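Local coordinates for protein tyrosinase (Burkholderia thailandensis, PDB 5ZRD) that probably oxidises monophenols to catechols and on to quinones at a pair of copper ions bridged by oxygen, as tyrosinases do, at residues F90-R95 with R325-W330; W117-E122 with H320-R325. All coordinates share one frame; numbering follows the deposited sequence.

Contact 1 (F90-R95 with R325-W330); sequences FPTWHR and RMFWVW. With CU (copper (II) ion), chain J.
In the dicopper core of this tyrosinase, the helix pair 90-108 and 315-334 brings a histidine-bearing helix turn against its partner, and here Phe-327 is the ring held between Pro-91 and Arg-95. The two short helical pieces run at 126° to each other, and at 10.7 Å between axes side chains rather than backbone fill the interface. Phe-327 projects from its helix with CG anti to the backbone N (chi1 176°), which carries the ring across to the first turn of the other helix. Over one face lies Pro-91, whose CB makes a CH-pi contact 3.8 Å from the Phe-327 ring centroid. The opposite face receives the guanidinium of Arg-95, lying flat in a cation-pi stack with centres 4.0 Å apart and planes 15° from parallel. The stack is offset: NH2 of Arg-95 comes to 3.2 Å from CD2 of Phe-327, with CZ and NH1 over the CD2-CE2 side of the ring. A bend at its third side-chain torsion folds the end of Arg-95 over the ring, and the same NH2 reaches CB of Trp-328 at 3.8 Å. Methyl CG2 of Thr-92 adds a looser contact to CE2 of Phe-327. NE of Arg-95 forms a salt bridge with Asp-324, and NH1 bonds to the carbonyl of Cys-389 and the side chain of Gln-331, so polar partners as well as the stack fix its flat pose. Across the same turn, ND1 of His-94 donates to the carbonyl O of Phe-90 (2.7 Å) on an in-plane lone pair, which fixes the ring's rotation with NE2 facing a copper that His-57 and His-85 also bind. Helices that pack together while each supplies copper-binding histidines are characteristic of the four-helix bundle of type 3 copper proteins.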
# COMPACT_ATOMS: atom_id res chain seq x y z
N PHE A 90 -20.73 -9.38 -21.82
CA PHE A 90 -20.78 -8.25 -22.76
C PHE A 90 -22.20 -8.07 -23.33
O PHE A 90 -22.75 -6.97 -23.33
CB PHE A 90 -19.68 -8.37 -23.84
CG PHE A 90 -19.93 -7.48 -25.03
CD1 PHE A 90 -19.49 -6.18 -25.04
CD2 PHE A 90 -20.67 -7.92 -26.10
CE1 PHE A 90 -19.75 -5.34 -26.11
CE2 PHE A 90 -20.92 -7.10 -27.18
CZ PHE A 90 -20.46 -5.80 -27.19
N PRO A 91 -22.80 -9.10 -23.89
CA PRO A 91 -24.09 -8.92 -24.57
C PRO A 91 -25.25 -8.54 -23.63
O PRO A 91 -26.07 -7.69 -23.97
CB PRO A 91 -24.39 -10.31 -25.15
CG PRO A 91 -23.01 -10.88 -25.40
CD PRO A 91 -22.23 -10.41 -24.20
N THR A 92 -25.32 -9.23 -22.50
CA THR A 92 -26.41 -9.07 -21.57
C THR A 92 -26.28 -7.76 -20.80
O THR A 92 -27.26 -7.16 -20.44
CB THR A 92 -26.44 -10.25 -20.59
OG1 THR A 92 -25.14 -10.51 -20.03
CG2 THR A 92 -26.93 -11.50 -21.27
N TRP A 93 -25.06 -7.37 -20.48
CA TRP A 93 -24.87 -6.12 -19.76
C TRP A 93 -25.34 -4.99 -20.65
O TRP A 93 -26.05 -4.11 -20.16
CB TRP A 93 -23.43 -5.89 -19.30
CG TRP A 93 -23.31 -4.68 -18.44
CD1 TRP A 93 -23.48 -4.62 -17.09
CD2 TRP A 93 -23.10 -3.32 -18.89
NE1 TRP A 93 -23.33 -3.33 -16.66
CE2 TRP A 93 -23.13 -2.51 -17.74
CE3 TRP A 93 -22.89 -2.73 -20.14
CZ2 TRP A 93 -22.96 -1.13 -17.80
CZ3 TRP A 93 -22.73 -1.36 -20.19
CH2 TRP A 93 -22.75 -0.58 -19.04
N HIS A 94 -24.90 -5.00 -21.92
CA HIS A 94 -25.27 -3.90 -22.81
C HIS A 94 -26.76 -3.98 -23.12
O HIS A 94 -27.35 -2.95 -23.34
CB HIS A 94 -24.44 -3.86 -24.09
CG HIS A 94 -23.05 -3.45 -23.81
ND1 HIS A 94 -22.17 -4.31 -23.28
CD2 HIS A 94 -22.43 -2.25 -23.91
CE1 HIS A 94 -21.03 -3.68 -23.06
NE2 HIS A 94 -21.15 -2.42 -23.47
N ARG A 95 -27.36 -5.17 -23.09
CA ARG A 95 -28.80 -5.28 -23.29
C ARG A 95 -29.51 -4.46 -22.21
O ARG A 95 -30.44 -3.71 -22.54
CB ARG A 95 -29.26 -6.75 -23.24
CG ARG A 95 -30.77 -6.97 -23.27
CD ARG A 95 -31.10 -8.41 -23.64
NE ARG A 95 -30.96 -8.63 -25.07
CZ ARG A 95 -31.07 -9.80 -25.70
NH1 ARG A 95 -31.40 -10.88 -25.02
NH2 ARG A 95 -30.91 -9.85 -27.01
N ARG A 325 -29.88 -6.14 -31.22
CA ARG A 325 -30.69 -6.79 -32.23
C ARG A 325 -29.95 -8.00 -32.83
O ARG A 325 -30.55 -9.07 -33.07
CB ARG A 325 -31.04 -5.78 -33.32
CG ARG A 325 -32.02 -6.27 -34.35
CD ARG A 325 -32.20 -5.22 -35.44
NE ARG A 325 -31.02 -5.00 -36.26
CZ ARG A 325 -30.72 -5.69 -37.35
NH1 ARG A 325 -31.54 -6.63 -37.76
NH2 ARG A 325 -29.60 -5.42 -38.04
N MET A 326 -28.66 -7.84 -33.07
CA MET A 326 -27.83 -8.96 -33.60
C MET A 326 -27.78 -10.09 -32.56
O MET A 326 -27.91 -11.25 -32.89
CB MET A 326 -26.42 -8.49 -33.95
CG MET A 326 -26.37 -7.53 -35.13
SD MET A 326 -26.58 -8.40 -36.72
CE MET A 326 -28.33 -8.23 -36.98
N PHE A 327 -27.61 -9.74 -31.31
CA PHE A 327 -27.68 -10.72 -30.23
C PHE A 327 -29.03 -11.46 -30.28
O PHE A 327 -29.08 -12.67 -30.13
CB PHE A 327 -27.45 -10.00 -28.90
CG PHE A 327 -27.56 -10.83 -27.65
CD1 PHE A 327 -27.48 -12.22 -27.68
CD2 PHE A 327 -27.77 -10.21 -26.44
CE1 PHE A 327 -27.57 -12.96 -26.51
CE2 PHE A 327 -27.84 -10.96 -25.26
CZ PHE A 327 -27.71 -12.33 -25.30
N TRP A 328 -30.11 -10.74 -30.54
CA TRP A 328 -31.46 -11.33 -30.55
C TRP A 328 -31.65 -12.21 -31.80
O TRP A 328 -32.24 -13.29 -31.71
CB TRP A 328 -32.54 -10.22 -30.45
CG TRP A 328 -33.94 -10.74 -30.51
CD1 TRP A 328 -34.85 -10.52 -31.51
CD2 TRP A 328 -34.59 -11.59 -29.55
NE1 TRP A 328 -36.01 -11.19 -31.23
CE2 TRP A 328 -35.89 -11.84 -30.04
CE3 TRP A 328 -34.20 -12.19 -28.35
CZ2 TRP A 328 -36.81 -12.62 -29.35
CZ3 TRP A 328 -35.12 -12.96 -27.67
CH2 TRP A 328 -36.41 -13.16 -28.16
N VAL A 329 -31.13 -11.77 -32.94
CA VAL A 329 -31.14 -12.58 -34.14
C VAL A 329 -30.36 -13.88 -33.93
O VAL A 329 -30.80 -14.89 -34.39
CB VAL A 329 -30.57 -11.83 -35.35
CG1 VAL A 329 -30.32 -12.78 -36.51
CG2 VAL A 329 -31.49 -10.70 -35.79
N TRP A 330 -29.21 -13.84 -33.25
CA TRP A 330 -28.42 -15.00 -33.03
C TRP A 330 -29.21 -15.94 -32.12
O TRP A 330 -29.15 -17.15 -32.30
CB TRP A 330 -27.05 -14.66 -32.43
CG TRP A 330 -26.24 -15.85 -32.01
CD1 TRP A 330 -25.37 -16.56 -32.78
CD2 TRP A 330 -26.26 -16.51 -30.73
NE1 TRP A 330 -24.83 -17.59 -32.07
CE2 TRP A 330 -25.36 -17.58 -30.80
CE3 TRP A 330 -26.98 -16.31 -29.55
CZ2 TRP A 330 -25.17 -18.45 -29.74
CZ3 TRP A 330 -26.76 -17.15 -28.48
CH2 TRP A 330 -25.88 -18.23 -28.59
CU CU J . -19.43 -1.11 -23.47

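Contact 2 (W117-E122 with H320-R325). With CU (copper (II) ion), chain K.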
# COMPACT_ATOMS: atom_id res chain seq x y z
N TRP A 117 -29.71 1.87 -35.08
CA TRP A 117 -29.02 2.17 -36.33
C TRP A 117 -28.68 0.85 -36.99
O TRP A 117 -27.80 0.14 -36.54
CB TRP A 117 -27.74 2.99 -36.11
CG TRP A 117 -26.87 3.08 -37.33
CD1 TRP A 117 -27.24 3.00 -38.64
CD2 TRP A 117 -25.47 3.32 -37.32
NE1 TRP A 117 -26.15 3.14 -39.45
CE2 TRP A 117 -25.06 3.39 -38.67
CE3 TRP A 117 -24.53 3.52 -36.32
CZ2 TRP A 117 -23.72 3.57 -39.04
CZ3 TRP A 117 -23.22 3.71 -36.68
CH2 TRP A 117 -22.82 3.75 -38.02
N ASP A 118 -29.42 0.54 -38.05
CA ASP A 118 -29.18 -0.64 -38.83
C ASP A 118 -27.91 -0.49 -39.67
O ASP A 118 -27.96 -0.02 -40.81
CB ASP A 118 -30.39 -0.99 -39.71
CG ASP A 118 -30.30 -2.42 -40.28
OD1 ASP A 118 -29.18 -3.02 -40.29
OD2 ASP A 118 -31.34 -2.91 -40.71
N GLU A 119 -26.80 -0.98 -39.11
CA GLU A 119 -25.43 -0.69 -39.58
C GLU A 119 -25.11 -1.43 -40.89
O GLU A 119 -24.14 -1.05 -41.59
CB GLU A 119 -24.40 -1.12 -38.52
CG GLU A 119 -24.43 -0.25 -37.27
CD GLU A 119 -23.93 -0.89 -35.99
OE1 GLU A 119 -23.62 -0.13 -35.07
OE2 GLU A 119 -23.85 -2.15 -35.89
N THR A 120 -25.84 -2.50 -41.15
CA THR A 120 -25.58 -3.39 -42.28
C THR A 120 -26.75 -3.39 -43.28
O THR A 120 -26.80 -4.23 -44.14
CB THR A 120 -25.31 -4.82 -41.79
OG1 THR A 120 -26.37 -5.22 -40.92
CG2 THR A 120 -24.01 -4.93 -41.04
N ASP A 121 -27.69 -2.47 -43.16
CA ASP A 121 -28.71 -2.30 -44.19
C ASP A 121 -28.10 -1.61 -45.42
O ASP A 121 -26.95 -1.16 -45.38
CB ASP A 121 -29.92 -1.46 -43.67
CG ASP A 121 -29.61 0.06 -43.55
OD1 ASP A 121 -28.47 0.51 -43.84
OD2 ASP A 121 -30.53 0.82 -43.19
N GLU A 122 -28.91 -1.51 -46.46
CA GLU A 122 -28.53 -1.00 -47.77
C GLU A 122 -28.15 0.49 -47.65
O GLU A 122 -27.16 0.94 -48.27
CB GLU A 122 -29.67 -1.24 -48.79
CG GLU A 122 -29.24 -1.33 -50.25
CD GLU A 122 -28.17 -2.38 -50.60
OE1 GLU A 122 -27.41 -2.13 -51.58
OE2 GLU A 122 -28.08 -3.44 -49.90
N HIS A 320 -25.50 0.32 -30.05
CA HIS A 320 -25.67 -0.76 -29.14
C HIS A 320 -27.08 -1.34 -29.21
O HIS A 320 -27.25 -2.49 -28.84
CB HIS A 320 -25.31 -0.38 -27.71
CG HIS A 320 -23.92 -0.80 -27.39
ND1 HIS A 320 -23.61 -2.09 -27.08
CD2 HIS A 320 -22.75 -0.12 -27.41
CE1 HIS A 320 -22.31 -2.20 -26.90
NE2 HIS A 320 -21.78 -1.00 -27.06
N CYS A 321 -28.05 -0.61 -29.74
CA CYS A 321 -29.37 -1.20 -29.95
C CYS A 321 -29.28 -2.15 -31.16
O CYS A 321 -29.88 -3.24 -31.20
CB CYS A 321 -30.42 -0.10 -30.06
SG CYS A 321 -32.13 -0.68 -30.28
N ASN A 322 -28.43 -1.77 -32.12
CA ASN A 322 -28.20 -2.68 -33.23
C ASN A 322 -27.41 -3.92 -32.78
O ASN A 322 -27.65 -4.99 -33.26
CB ASN A 322 -27.48 -2.00 -34.39
CG ASN A 322 -27.55 -2.87 -35.63
OD1 ASN A 322 -28.65 -3.19 -36.10
ND2 ASN A 322 -26.38 -3.26 -36.12
N VAL A 323 -26.46 -3.78 -31.88
CA VAL A 323 -25.70 -4.91 -31.41
C VAL A 323 -26.65 -5.85 -30.65
O VAL A 323 -26.50 -7.08 -30.67
CB VAL A 323 -24.54 -4.42 -30.53
CG1 VAL A 323 -23.82 -5.56 -29.83
CG2 VAL A 323 -23.57 -3.61 -31.35
N ASP A 324 -27.63 -5.26 -29.97
CA ASP A 324 -28.58 -6.05 -29.18
C ASP A 324 -29.51 -6.78 -30.12
O ASP A 324 -29.88 -7.90 -29.85
CB ASP A 324 -29.40 -5.14 -28.27
CG ASP A 324 -30.15 -5.90 -27.21
OD1 ASP A 324 -29.48 -6.66 -26.48
OD2 ASP A 324 -31.41 -5.70 -27.11
N ARG A 325 -29.88 -6.14 -31.22
CA ARG A 325 -30.69 -6.79 -32.23
C ARG A 325 -29.95 -8.00 -32.83
O ARG A 325 -30.55 -9.07 -33.07
CB ARG A 325 -31.04 -5.78 -33.32
CG ARG A 325 -32.02 -6.27 -34.35
CD ARG A 325 -32.20 -5.22 -35.44
NE ARG A 325 -31.02 -5.00 -36.26
CZ ARG A 325 -30.72 -5.69 -37.35
NH1 ARG A 325 -31.54 -6.63 -37.76
NH2 ARG A 325 -29.60 -5.42 -38.04
CU CU K . -20.01 -0.60 -27.52
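Asn-322 faces Trp-117 and Glu-119 where a loop of the tyrosinase central domain, entering a type I beta turn from Asp-118 to Asp-121, meets the copper-binding helix 315-334. Its CB sits 3.1 Å from the carbonyl O of Trp-117, a close approach without a donor. CG is anti to the backbone N (chi1 -167°) and lies almost as near that oxygen, which sends the amide along the loop. There the two ends of the amide part company. ND2 donates a hydrogen to OE2 of Glu-119 at 2.8 Å, from above the carboxylate plane, the two flat groups being turned 76° apart. OD1 goes the other way, receiving both NE and NH2 of Arg-325 side-on and almost exactly in the guanidinium plane; with a donor on one end and an acceptor on the other, the amide's rotation is set.

Glu-119 has two further partners: OE1 is bonded to ND1 of His-319 and OE2 also to the hydroxyl of Tyr-241, while its CG packs over the face of the Trp-117 ring. The buried carboxylate is thus satisfied by His-319, Tyr-241 and Asn-322. Two residues earlier on the helix, NE2 of His-320 binds copper, with His-277 and His-281 completing its histidine set. Asp-118, bonded through OD1 to Ser-404, adds a salt bridge to Arg-325 in which the charges meet without a directed N-H: Asp-118 OD1 lies 3.3 Å from Arg-325 NH2, well out of the guanidinium plane.

Helix 315-334 carries one side of both contacts, whose centres lie about 11 Å apart, and Arg-325 belongs to both segments of it. One direct link is a salt bridge: NE of Arg-95 in contact 1 lies 2.8 Å from OD1 of Asp-324 in contact 2, so the arginine stacked in the first is charge-paired within the second. At the active site, His-94 of contact 1 and His-320 of contact 2 each serve a different copper, the two copper ions being 4.1 Å apart, and both histidines touch the bound oxygen atom. Phe-90 also packs on His-320 and Val-323.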